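Local coordinates for protein muconate cycloisomerase (Azorhizobium caulinodans, PDB 3MY9) that belongs to the enolase superfamily and binds magnesium in a TIM-barrel-like C-terminal domain joined to a separate N-terminal domain, at residues 196-201 / 212-217; 218-223 / 321-326; 223-228 / 235-240; 229-234 / 257-262. All coordinates share one frame; numbering follows the deposited sequence.

Interaction 1. Residues 196-201 / 212-217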
# COMPACT_ATOMS: atom_id res chain seq x y z
N LEU A 196 -20.19 -24.81 -8.23
CA LEU A 196 -20.55 -24.25 -9.54
C LEU A 196 -19.28 -23.96 -10.33
O LEU A 196 -18.28 -23.56 -9.75
CB LEU A 196 -21.32 -22.93 -9.41
CG LEU A 196 -22.50 -22.91 -8.43
CD1 LEU A 196 -23.20 -21.51 -8.41
CD2 LEU A 196 -23.51 -23.96 -8.81
N ASP A 197 -19.34 -24.11 -11.63
CA ASP A 197 -18.20 -23.84 -12.48
C ASP A 197 -18.62 -23.01 -13.68
O ASP A 197 -19.39 -23.48 -14.48
CB ASP A 197 -17.62 -25.17 -12.96
CG ASP A 197 -16.27 -25.03 -13.64
OD1 ASP A 197 -15.64 -26.09 -13.82
OD2 ASP A 197 -15.82 -23.89 -13.93
N PHE A 198 -18.11 -21.79 -13.82
CA PHE A 198 -18.46 -20.96 -14.99
C PHE A 198 -17.53 -21.19 -16.20
O PHE A 198 -17.72 -20.59 -17.24
CB PHE A 198 -18.46 -19.48 -14.61
CG PHE A 198 -19.66 -19.06 -13.81
CD1 PHE A 198 -20.80 -18.62 -14.45
CD2 PHE A 198 -19.65 -19.11 -12.42
CE1 PHE A 198 -21.92 -18.22 -13.72
CE2 PHE A 198 -20.77 -18.73 -11.68
CZ PHE A 198 -21.90 -18.29 -12.34
N ASN A 199 -16.54 -22.05 -16.05
CA ASN A 199 -15.54 -22.33 -17.10
C ASN A 199 -14.97 -21.06 -17.75
O ASN A 199 -14.94 -20.92 -18.97
CB ASN A 199 -16.11 -23.36 -18.08
CG ASN A 199 -16.16 -24.78 -17.46
OD1 ASN A 199 -15.11 -25.41 -17.23
ND2 ASN A 199 -17.37 -25.28 -17.18
N GLN A 200 -14.58 -20.10 -16.91
CA GLN A 200 -14.01 -18.82 -17.37
C GLN A 200 -14.92 -17.99 -18.30
O GLN A 200 -14.43 -17.05 -18.94
CB GLN A 200 -12.68 -19.05 -18.10
CG GLN A 200 -11.69 -19.96 -17.38
CD GLN A 200 -10.40 -20.16 -18.20
OE1 GLN A 200 -9.54 -19.27 -18.26
NE2 GLN A 200 -10.29 -21.31 -18.84
N ALA A 201 -16.20 -18.31 -18.38
CA ALA A 201 -17.07 -17.71 -19.39
C ALA A 201 -17.54 -16.28 -19.04
O ALA A 201 -18.04 -15.58 -19.90
CB ALA A 201 -18.29 -18.62 -19.67
N ARG A 212 -23.32 -12.81 -7.42
CA ARG A 212 -24.08 -12.53 -6.22
C ARG A 212 -25.37 -13.32 -6.18
O ARG A 212 -25.75 -13.82 -5.08
CB ARG A 212 -24.34 -11.03 -6.01
CG ARG A 212 -24.96 -10.71 -4.61
CD ARG A 212 -25.21 -9.19 -4.46
NE ARG A 212 -23.96 -8.44 -4.60
CZ ARG A 212 -23.04 -8.31 -3.65
NH1 ARG A 212 -23.23 -8.83 -2.44
NH2 ARG A 212 -21.95 -7.58 -3.89
N ASP A 213 -26.01 -13.49 -7.34
CA ASP A 213 -27.23 -14.28 -7.39
C ASP A 213 -26.97 -15.76 -6.99
O ASP A 213 -27.75 -16.37 -6.24
CB ASP A 213 -27.85 -14.24 -8.79
CG ASP A 213 -28.48 -12.88 -9.15
OD1 ASP A 213 -28.66 -12.02 -8.27
OD2 ASP A 213 -28.77 -12.68 -10.35
N VAL A 214 -25.88 -16.35 -7.49
CA VAL A 214 -25.66 -17.77 -7.24
C VAL A 214 -25.02 -17.97 -5.85
O VAL A 214 -25.20 -19.01 -5.22
CB VAL A 214 -24.86 -18.46 -8.34
CG1 VAL A 214 -25.58 -18.32 -9.72
CG2 VAL A 214 -23.47 -17.98 -8.37
N ASP A 215 -24.35 -16.94 -5.34
CA ASP A 215 -23.84 -16.92 -3.97
C ASP A 215 -24.94 -17.11 -2.91
O ASP A 215 -24.65 -17.63 -1.83
CB ASP A 215 -23.00 -15.66 -3.70
CG ASP A 215 -22.71 -15.44 -2.19
OD1 ASP A 215 -21.70 -15.99 -1.65
OD2 ASP A 215 -23.50 -14.70 -1.54
N ALA A 216 -26.20 -16.78 -3.22
CA ALA A 216 -27.32 -16.93 -2.24
C ALA A 216 -27.66 -18.39 -1.98
O ALA A 216 -28.29 -18.71 -0.96
CB ALA A 216 -28.59 -16.16 -2.70
N PHE A 217 -27.24 -19.28 -2.89
CA PHE A 217 -27.48 -20.70 -2.72
C PHE A 217 -26.34 -21.39 -1.97
O PHE A 217 -26.34 -22.63 -1.80
CB PHE A 217 -27.69 -21.31 -4.10
CG PHE A 217 -28.94 -20.79 -4.76
CD1 PHE A 217 -30.16 -21.36 -4.49
CD2 PHE A 217 -28.89 -19.69 -5.58
CE1 PHE A 217 -31.33 -20.86 -5.07
CE2 PHE A 217 -30.04 -19.18 -6.17
CZ PHE A 217 -31.26 -19.77 -5.91
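Leu196 and Val214 are pressed together more closely than carbon atoms in van der Waals contact usually are: CD1 of Leu196 lies 3.5 Å from CB of Val214 and equally near its CG2. One branch of the leucine therefore drives into the notch between the beta carbon and a methyl of the valine, with the two side chains running at a slant to each other. Leu196 reaches this spot because its CG stands opposite the carbonyl carbon (chi1 -49°) and the chain beyond is extended, carrying CD1 across to the helix. The second touch is looser. CG2 of Val214 sits at the edge of the Phe198 ring, near its plane, 4.3 Å from CZ, so the valine methyl is shared between a leucine and a phenylalanine. All three residues are buried.

After the strand the chain turns back sharply. Phe198 to Ala201 form a type I' beta turn, and OD2 of Asp197 accepts a hydrogen bond from the backbone N of Asn199 (2.9 Å), which comes in from above the carboxylate plane, an Asx turn. OD1 of Asp197 pairs with Lys166.

The contact lies inside one beta-alpha-beta unit of the barrel, where strand 193-197 is followed by helix 207-215 and strand 222-223. Leu181 of helix 174-188 touches both Leu196 and Val214, while Ile210 and Leu211 of helix 207-215 pack on Phe198.

Interaction 2. Residues 218-223 / 321-326. With MG (magnesium ion), chain C.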
# COMPACT_ATOMS: atom_id res chain seq x y z
N ARG A 218 -25.34 -20.60 -1.56
CA ARG A 218 -24.24 -21.07 -0.72
C ARG A 218 -23.48 -22.23 -1.31
O ARG A 218 -23.24 -23.21 -0.64
CB ARG A 218 -24.74 -21.46 0.68
CG ARG A 218 -25.48 -20.32 1.36
CD ARG A 218 -25.75 -20.59 2.83
NE ARG A 218 -26.35 -19.40 3.44
CZ ARG A 218 -26.23 -19.04 4.72
NH1 ARG A 218 -25.53 -19.76 5.58
NH2 ARG A 218 -26.82 -17.93 5.14
N PRO A 219 -23.08 -22.13 -2.57
CA PRO A 219 -22.29 -23.25 -3.09
C PRO A 219 -20.99 -23.40 -2.28
O PRO A 219 -20.52 -22.44 -1.68
CB PRO A 219 -22.00 -22.84 -4.52
CG PRO A 219 -22.15 -21.38 -4.54
CD PRO A 219 -23.19 -21.04 -3.55
N THR A 220 -20.43 -24.60 -2.24
CA THR A 220 -19.16 -24.83 -1.54
C THR A 220 -18.06 -24.01 -2.15
O THR A 220 -17.24 -23.48 -1.44
CB THR A 220 -18.82 -26.33 -1.52
OG1 THR A 220 -19.84 -26.97 -0.77
CG2 THR A 220 -17.43 -26.63 -0.88
N PHE A 221 -18.03 -23.89 -3.47
CA PHE A 221 -17.14 -22.92 -4.11
C PHE A 221 -17.63 -22.60 -5.49
O PHE A 221 -18.44 -23.32 -6.05
CB PHE A 221 -15.65 -23.36 -4.11
CG PHE A 221 -15.34 -24.65 -4.92
CD1 PHE A 221 -15.45 -24.69 -6.31
CD2 PHE A 221 -14.83 -25.78 -4.28
CE1 PHE A 221 -15.13 -25.84 -7.04
CE2 PHE A 221 -14.50 -26.95 -4.99
CZ PHE A 221 -14.66 -26.99 -6.37
N ILE A 222 -17.12 -21.51 -6.05
CA ILE A 222 -17.38 -21.13 -7.44
C ILE A 222 -16.04 -21.14 -8.17
O ILE A 222 -15.08 -20.50 -7.73
CB ILE A 222 -18.00 -19.75 -7.51
CG1 ILE A 222 -19.39 -19.75 -6.82
CG2 ILE A 222 -18.10 -19.29 -8.96
CD1 ILE A 222 -19.96 -18.37 -6.63
N GLU A 223 -15.94 -21.93 -9.23
CA GLU A 223 -14.66 -22.11 -9.93
C GLU A 223 -14.43 -21.12 -11.07
O GLU A 223 -15.27 -20.97 -11.96
CB GLU A 223 -14.52 -23.56 -10.45
CG GLU A 223 -13.29 -23.82 -11.31
CD GLU A 223 -13.00 -25.32 -11.51
OE1 GLU A 223 -13.70 -26.18 -10.93
OE2 GLU A 223 -12.08 -25.64 -12.28
N ILE A 321 -5.35 -31.27 0.10
CA ILE A 321 -6.22 -31.44 -1.06
C ILE A 321 -7.45 -32.14 -0.54
O ILE A 321 -7.58 -33.34 -0.67
CB ILE A 321 -5.57 -32.22 -2.21
CG1 ILE A 321 -4.26 -31.55 -2.62
CG2 ILE A 321 -6.52 -32.34 -3.40
CD1 ILE A 321 -3.43 -32.34 -3.62
N SER A 322 -8.33 -31.36 0.06
CA SER A 322 -9.47 -31.86 0.82
C SER A 322 -10.81 -31.68 0.11
O SER A 322 -11.84 -32.08 0.65
CB SER A 322 -9.53 -31.12 2.16
OG SER A 322 -9.46 -29.72 1.93
N LEU A 323 -10.80 -31.08 -1.08
CA LEU A 323 -12.04 -30.80 -1.81
C LEU A 323 -12.47 -31.89 -2.81
O LEU A 323 -13.49 -31.73 -3.48
CB LEU A 323 -11.92 -29.45 -2.52
CG LEU A 323 -11.91 -28.27 -1.55
CD1 LEU A 323 -11.44 -26.98 -2.26
CD2 LEU A 323 -13.29 -28.14 -0.92
N GLY A 324 -11.74 -33.02 -2.86
CA GLY A 324 -12.08 -34.15 -3.74
C GLY A 324 -11.45 -33.96 -5.12
O GLY A 324 -10.45 -33.22 -5.25
N CYS A 325 -12.01 -34.62 -6.13
CA CYS A 325 -11.48 -34.56 -7.49
C CYS A 325 -12.57 -34.81 -8.49
O CYS A 325 -13.71 -35.08 -8.10
CB CYS A 325 -10.34 -35.57 -7.66
SG CYS A 325 -10.90 -37.31 -7.60
N GLU A 326 -12.26 -34.70 -9.77
CA GLU A 326 -13.20 -35.07 -10.84
C GLU A 326 -12.46 -35.62 -12.05
O GLU A 326 -11.25 -35.42 -12.17
CB GLU A 326 -14.03 -33.87 -11.30
CG GLU A 326 -13.23 -32.83 -12.06
CD GLU A 326 -14.05 -31.59 -12.34
OE1 GLU A 326 -14.19 -30.78 -11.42
OE2 GLU A 326 -14.59 -31.46 -13.46
MG MG C . -11.56 -25.60 -14.40
O HOH W 1 -10.84 -25.60 -16.32
O HOH W 2 -11.69 -23.49 -14.75
O HOH W 3 -13.44 -25.64 -15.21
O HOH W 4 -11.50 -27.86 -14.62
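This is a small apolar contact inside the TIM-barrel-like domain of an enolase-superfamily protein, where Thr220 and Phe221, beside strand 222-223, meet the loop between helix 305-316 and strand 326-327. Leu323 supplies the loop's half of it. Its two methyls divide the work: CD1 approaches the Phe221 ring obliquely, 4.1 Å from CE2 and just as near CD2, whereas CD2 reaches the methyl CG2 of Thr220 at 4.4 Å. These are loose van der Waals distances. Phe221 holds its ring toward the loop with CG set between the backbone N and the carbonyl carbon (chi1 63°).

The polar end of Thr220 is engaged elsewhere, OG1 being hydrogen-bonded to Asp193. Tyr297 meets the Phe221 ring edge-to-face, and Phe205 of a neighbouring subunit packs on Thr220, Phe221 and Leu323 together, so this apolar patch is completed across a subunit interface.

Further along each segment the character changes from apolar to charged. OE1 of Glu223 comes to 4.7 Å from OE1 of Glu326, and Lys166 forms salt bridges with both oxygens. The other carboxylate oxygen of Glu223 faces the magnesium ion, the side chain extending away from the backbone with CG anti to N (chi1 174°). Asp248 also binds this ion, and four waters are bound to it as well. Glu223 OE2 lies 2.2 Å from the magnesium, and water 1 lies 2.0 Å from it.

Interaction 3. Residues 223-228 / 235-240. With MG (magnesium ion), chain C; MG (magnesium ion), chain B.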
# COMPACT_ATOMS: atom_id res chain seq x y z
N GLU A 223 -15.94 -21.93 -9.23
CA GLU A 223 -14.66 -22.11 -9.93
C GLU A 223 -14.43 -21.12 -11.07
O GLU A 223 -15.27 -20.97 -11.96
CB GLU A 223 -14.52 -23.56 -10.45
CG GLU A 223 -13.29 -23.82 -11.31
CD GLU A 223 -13.00 -25.32 -11.51
OE1 GLU A 223 -13.70 -26.18 -10.93
OE2 GLU A 223 -12.08 -25.64 -12.28
N GLN A 224 -13.29 -20.42 -10.97
CA GLN A 224 -12.72 -19.57 -12.01
C GLN A 224 -13.76 -18.94 -12.95
O GLN A 224 -13.86 -19.29 -14.12
CB GLN A 224 -11.67 -20.41 -12.81
CG GLN A 224 -10.74 -19.64 -13.72
CD GLN A 224 -9.62 -18.93 -12.93
OE1 GLN A 224 -9.04 -19.51 -12.02
NE2 GLN A 224 -9.32 -17.67 -13.28
N PRO A 225 -14.52 -17.97 -12.43
CA PRO A 225 -15.58 -17.40 -13.25
C PRO A 225 -15.08 -16.59 -14.46
O PRO A 225 -15.80 -16.50 -15.45
CB PRO A 225 -16.37 -16.52 -12.26
CG PRO A 225 -15.41 -16.28 -11.08
CD PRO A 225 -14.59 -17.54 -11.02
N VAL A 226 -13.85 -16.07 -14.39
CA VAL A 226 -13.25 -15.24 -15.46
C VAL A 226 -11.89 -15.84 -15.86
O VAL A 226 -11.38 -16.68 -15.14
CB VAL A 226 -13.09 -13.78 -15.01
CG1 VAL A 226 -14.50 -13.14 -14.63
CG2 VAL A 226 -12.06 -13.65 -13.84
N PRO A 227 -11.34 -15.46 -17.03
CA PRO A 227 -10.04 -15.96 -17.47
C PRO A 227 -8.88 -15.63 -16.53
O PRO A 227 -8.99 -14.71 -15.68
CB PRO A 227 -9.80 -15.26 -18.82
CG PRO A 227 -11.17 -14.89 -19.31
CD PRO A 227 -12.04 -14.72 -18.10
N ARG A 228 -7.79 -16.36 -16.75
CA ARG A 228 -6.57 -16.33 -15.96
C ARG A 228 -6.03 -14.91 -15.65
O ARG A 228 -5.65 -14.64 -14.52
CB ARG A 228 -5.49 -17.16 -16.68
CG ARG A 228 -4.05 -16.99 -16.15
CD ARG A 228 -3.08 -17.93 -16.84
NE ARG A 228 -1.70 -17.68 -16.42
CZ ARG A 228 -1.13 -18.17 -15.31
NH1 ARG A 228 0.14 -17.87 -15.05
NH2 ARG A 228 -1.79 -18.95 -14.47
N ALA A 235 -9.87 -11.19 -7.22
CA ALA A 235 -9.72 -10.68 -5.84
C ALA A 235 -10.95 -9.86 -5.44
O ALA A 235 -11.46 -10.00 -4.33
CB ALA A 235 -8.39 -9.84 -5.64
N GLY A 236 -11.43 -9.03 -6.36
CA GLY A 236 -12.70 -8.30 -6.20
C GLY A 236 -13.85 -9.22 -5.86
O GLY A 236 -14.58 -9.00 -4.89
N PHE A 237 -14.00 -10.31 -6.62
CA PHE A 237 -15.08 -11.27 -6.33
C PHE A 237 -14.93 -11.87 -4.94
O PHE A 237 -15.88 -11.97 -4.18
CB PHE A 237 -15.21 -12.38 -7.39
CG PHE A 237 -15.28 -11.89 -8.83
CD1 PHE A 237 -15.89 -10.67 -9.17
CD2 PHE A 237 -14.75 -12.67 -9.86
CE1 PHE A 237 -15.94 -10.24 -10.48
CE2 PHE A 237 -14.81 -12.24 -11.18
CZ PHE A 237 -15.40 -11.04 -11.49
N ALA A 238 -13.72 -12.35 -4.63
CA ALA A 238 -13.47 -12.97 -3.35
C ALA A 238 -13.77 -12.00 -2.22
O ALA A 238 -14.36 -12.38 -1.21
CB ALA A 238 -12.01 -13.50 -3.25
N ALA A 239 -13.34 -10.74 -2.37
CA ALA A 239 -13.59 -9.73 -1.32
C ALA A 239 -15.06 -9.46 -1.11
O ALA A 239 -15.47 -9.25 0.00
CB ALA A 239 -12.79 -8.36 -1.56
N ALA A 240 -15.87 -9.44 -2.17
CA ALA A 240 -17.31 -9.10 -2.03
C ALA A 240 -18.18 -10.29 -1.60
O ALA A 240 -19.28 -10.11 -1.03
CB ALA A 240 -17.85 -8.54 -3.33
MG MG C . -11.56 -25.60 -14.40
MG MG B . -14.87 -13.99 -0.09
O HOH W 5 -15.19 -12.89 1.54
O HOH W 6 -12.82 -14.43 0.34
O HOH W 7 -15.29 -15.73 1.18
O HOH W 8 -14.79 -15.42 -1.66
O HOH W 1 -10.84 -25.60 -16.32
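Ala235 and Gly236, whose backbone carbonyls accept from Ala239 N and Ala240 N one turn on, lead up to Phe237, which spans the gap to Pro225 and Val226 and makes both contacts that helix segment 235-240 has with the loop 223-228. The Phe237 side chain leaves the helix with CG opposite the carbonyl carbon (chi1 -51°), which carries the ring out toward the loop. Val226 arrives head-on at the ring's rim: its CG1 lies in the ring plane, 3.6 Å from CE2. Pro225 slides past obliquely, CG 3.9 Å from CD2. Next comes Ala238, whose carbonyl O binds a magnesium ion at 2.0 Å; Leu241 O and four waters are its other ligands. This ion is separate from the one held by Glu223.

Within the loop, Gln224 NE2 donates to Val226 O at 2.9 Å; the acceptor lies close to the amide plane of Gln224, while NE2 is tilted 24° from the carbonyl plane of Val226. That bond ties the loop across Pro225 next to the hydrophobic contact. Met208 and Leu211 of helix 207-215 also pack against Phe237. Across the segments the chemistry is wholly apolar, which implies that shape and burial of the aromatic ring hold the loop to the helix here.

Interaction 4. Residues 229-234 / 257-262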
# COMPACT_ATOMS: atom_id res chain seq x y z
N ARG A 229 -6.04 -14.02 -16.62
CA ARG A 229 -5.46 -12.66 -16.44
C ARG A 229 -6.02 -11.85 -15.24
O ARG A 229 -5.24 -11.15 -14.54
CB ARG A 229 -5.65 -11.82 -17.67
CG ARG A 229 -5.40 -12.59 -18.99
CD ARG A 229 -6.68 -12.81 -19.79
NE ARG A 229 -7.22 -11.51 -20.22
CZ ARG A 229 -8.11 -11.34 -21.19
NH1 ARG A 229 -8.60 -12.38 -21.87
NH2 ARG A 229 -8.52 -10.10 -21.47
N HIS A 230 -7.32 -11.97 -15.02
CA HIS A 230 -8.06 -10.98 -14.26
C HIS A 230 -8.00 -11.20 -12.76
O HIS A 230 -9.02 -11.40 -12.10
CB HIS A 230 -9.50 -10.91 -14.76
CG HIS A 230 -9.61 -10.64 -16.21
ND1 HIS A 230 -9.09 -9.51 -16.79
CD2 HIS A 230 -10.20 -11.34 -17.21
CE1 HIS A 230 -9.32 -9.54 -18.10
NE2 HIS A 230 -10.00 -10.64 -18.37
N LEU A 231 -6.79 -11.10 -12.22
CA LEU A 231 -6.55 -11.45 -10.83
C LEU A 231 -7.18 -10.41 -9.93
O LEU A 231 -7.75 -10.76 -8.91
CB LEU A 231 -5.04 -11.57 -10.53
CG LEU A 231 -4.30 -12.89 -10.72
CD1 LEU A 231 -2.86 -12.75 -10.22
CD2 LEU A 231 -4.97 -14.05 -10.00
N ASP A 232 -7.08 -9.14 -10.30
CA ASP A 232 -7.78 -8.11 -9.55
C ASP A 232 -9.28 -8.38 -9.58
O ASP A 232 -9.97 -8.23 -8.57
CB ASP A 232 -7.50 -6.69 -10.10
CG ASP A 232 -6.11 -6.15 -9.73
OD1 ASP A 232 -5.48 -6.60 -8.75
OD2 ASP A 232 -5.66 -5.22 -10.44
N ALA A 233 -9.82 -8.77 -10.73
CA ALA A 233 -11.25 -9.06 -10.78
C ALA A 233 -11.58 -10.24 -9.82
O ALA A 233 -12.52 -10.19 -9.06
CB ALA A 233 -11.72 -9.35 -12.20
N MET A 234 -10.77 -11.29 -9.89
CA MET A 234 -10.92 -12.46 -9.04
C MET A 234 -10.83 -12.07 -7.55
O MET A 234 -11.67 -12.53 -6.73
CB MET A 234 -9.86 -13.52 -9.41
CG MET A 234 -10.13 -14.25 -10.73
SD MET A 234 -11.39 -15.60 -10.57
CE MET A 234 -10.36 -16.83 -9.78
N LEU A 257 0.68 -19.30 -7.28
CA LEU A 257 0.04 -19.40 -5.99
C LEU A 257 0.53 -18.28 -5.08
O LEU A 257 -0.29 -17.63 -4.45
CB LEU A 257 0.26 -20.77 -5.36
CG LEU A 257 -0.35 -20.96 -3.95
CD1 LEU A 257 -1.87 -20.74 -3.95
CD2 LEU A 257 0.00 -22.34 -3.44
N MET A 258 1.83 -18.01 -5.04
CA MET A 258 2.32 -16.89 -4.22
C MET A 258 1.68 -15.55 -4.60
O MET A 258 1.41 -14.73 -3.73
CB MET A 258 3.86 -16.77 -4.23
CG MET A 258 4.55 -17.87 -3.39
SD MET A 258 4.31 -17.95 -1.56
CE MET A 258 2.90 -16.97 -1.21
N GLU A 259 1.42 -15.35 -5.89
CA GLU A 259 0.74 -14.12 -6.32
C GLU A 259 -0.75 -14.14 -5.96
O GLU A 259 -1.32 -13.11 -5.59
CB GLU A 259 0.95 -13.90 -7.80
CG GLU A 259 0.52 -12.52 -8.26
CD GLU A 259 1.37 -11.39 -7.65
OE1 GLU A 259 2.57 -11.56 -7.35
OE2 GLU A 259 0.81 -10.29 -7.48
N VAL A 260 -1.39 -15.29 -6.08
CA VAL A 260 -2.77 -15.43 -5.68
C VAL A 260 -2.89 -15.10 -4.17
O VAL A 260 -3.81 -14.39 -3.78
CB VAL A 260 -3.31 -16.85 -6.03
CG1 VAL A 260 -4.61 -17.18 -5.32
CG2 VAL A 260 -3.45 -17.00 -7.57
N VAL A 261 -1.99 -15.64 -3.34
CA VAL A 261 -2.04 -15.37 -1.91
C VAL A 261 -1.83 -13.89 -1.66
O VAL A 261 -2.58 -13.29 -0.93
CB VAL A 261 -0.98 -16.17 -1.15
CG1 VAL A 261 -0.93 -15.78 0.32
CG2 VAL A 261 -1.24 -17.67 -1.32
N ARG A 262 -0.83 -13.31 -2.31
CA ARG A 262 -0.46 -11.91 -2.09
C ARG A 262 -1.59 -10.97 -2.44
O ARG A 262 -1.75 -9.92 -1.79
CB ARG A 262 0.73 -11.59 -2.98
CG ARG A 262 1.27 -10.18 -2.84
CD ARG A 262 2.47 -9.95 -3.78
NE ARG A 262 2.73 -8.52 -3.90
CZ ARG A 262 2.04 -7.68 -4.68
NH1 ARG A 262 1.06 -8.12 -5.46
NH2 ARG A 262 2.36 -6.38 -4.69
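Leu231 and Val260 mark the closest approach of the two backbones, their CA atoms 7.5 Å apart. Segment 229-234 enters helix 231-240 from a loop, with His230 in the N-cap position and at the centre of an inverse gamma turn, in which Leu231 N bonds to Arg229 O at 2.8 Å. Segment 257-262 is helical throughout, its backbone bonds running from Val261 N to Leu257 O and from Arg262 N to Met258 O.

Leu231, in the first turn of its helix, provides every side-chain touch from its segment, and its two methyls part to reach different neighbours. CD1 meets the aliphatic CG of Glu259 at 3.9 Å. CD2 comes within 4.1 Å of CG2 of Val260, the leucine and valine side chains crossing at about a right angle. Glu259 can offer a methylene here because its chain leaves the backbone with CG anti to N (chi1 -168°) and then bends at chi2 (65°), sending the carboxylate elsewhere.

That carboxylate works in a charged cluster. OE2 pairs with Arg262 NH1 at 3.0 Å, a salt bridge whose hydrogen bond is weak because the N-H...O angle is only 120°, and also with Arg263; OE1 reaches Arg263 of a neighbouring subunit. The leucine thus packs beside a polar interface.

Elsewhere on helix 254-263, Leu257, Met258 and Val261 pack on helix 279-292. Met234 turns instead to the loop before its own helix, touching Gln224 and Val226, and Ala265 borders Leu231.

All four contacts fall within the TIM-barrel-like domain and follow its beta-alpha succession. Interaction 1 closes before the others open; the segments of interaction 2 are about 100 residues apart, and 3 and 4, which themselves interleave along the chain, lie within that span. Strands 193-197 and 222-223 are sheet neighbours, so interactions 1 and 2 (centres 13 Å apart) join through backbone bonds such as Leu196 O to Glu223 N at 2.9 Å. Interactions 2 and 3 share Glu223 and its magnesium ion. Helix 231-240 serves both 3 and 4, with centres 9 Å apart. One short run of chain thus connects the metal-binding strand end to the outer helices and subunit interfaces.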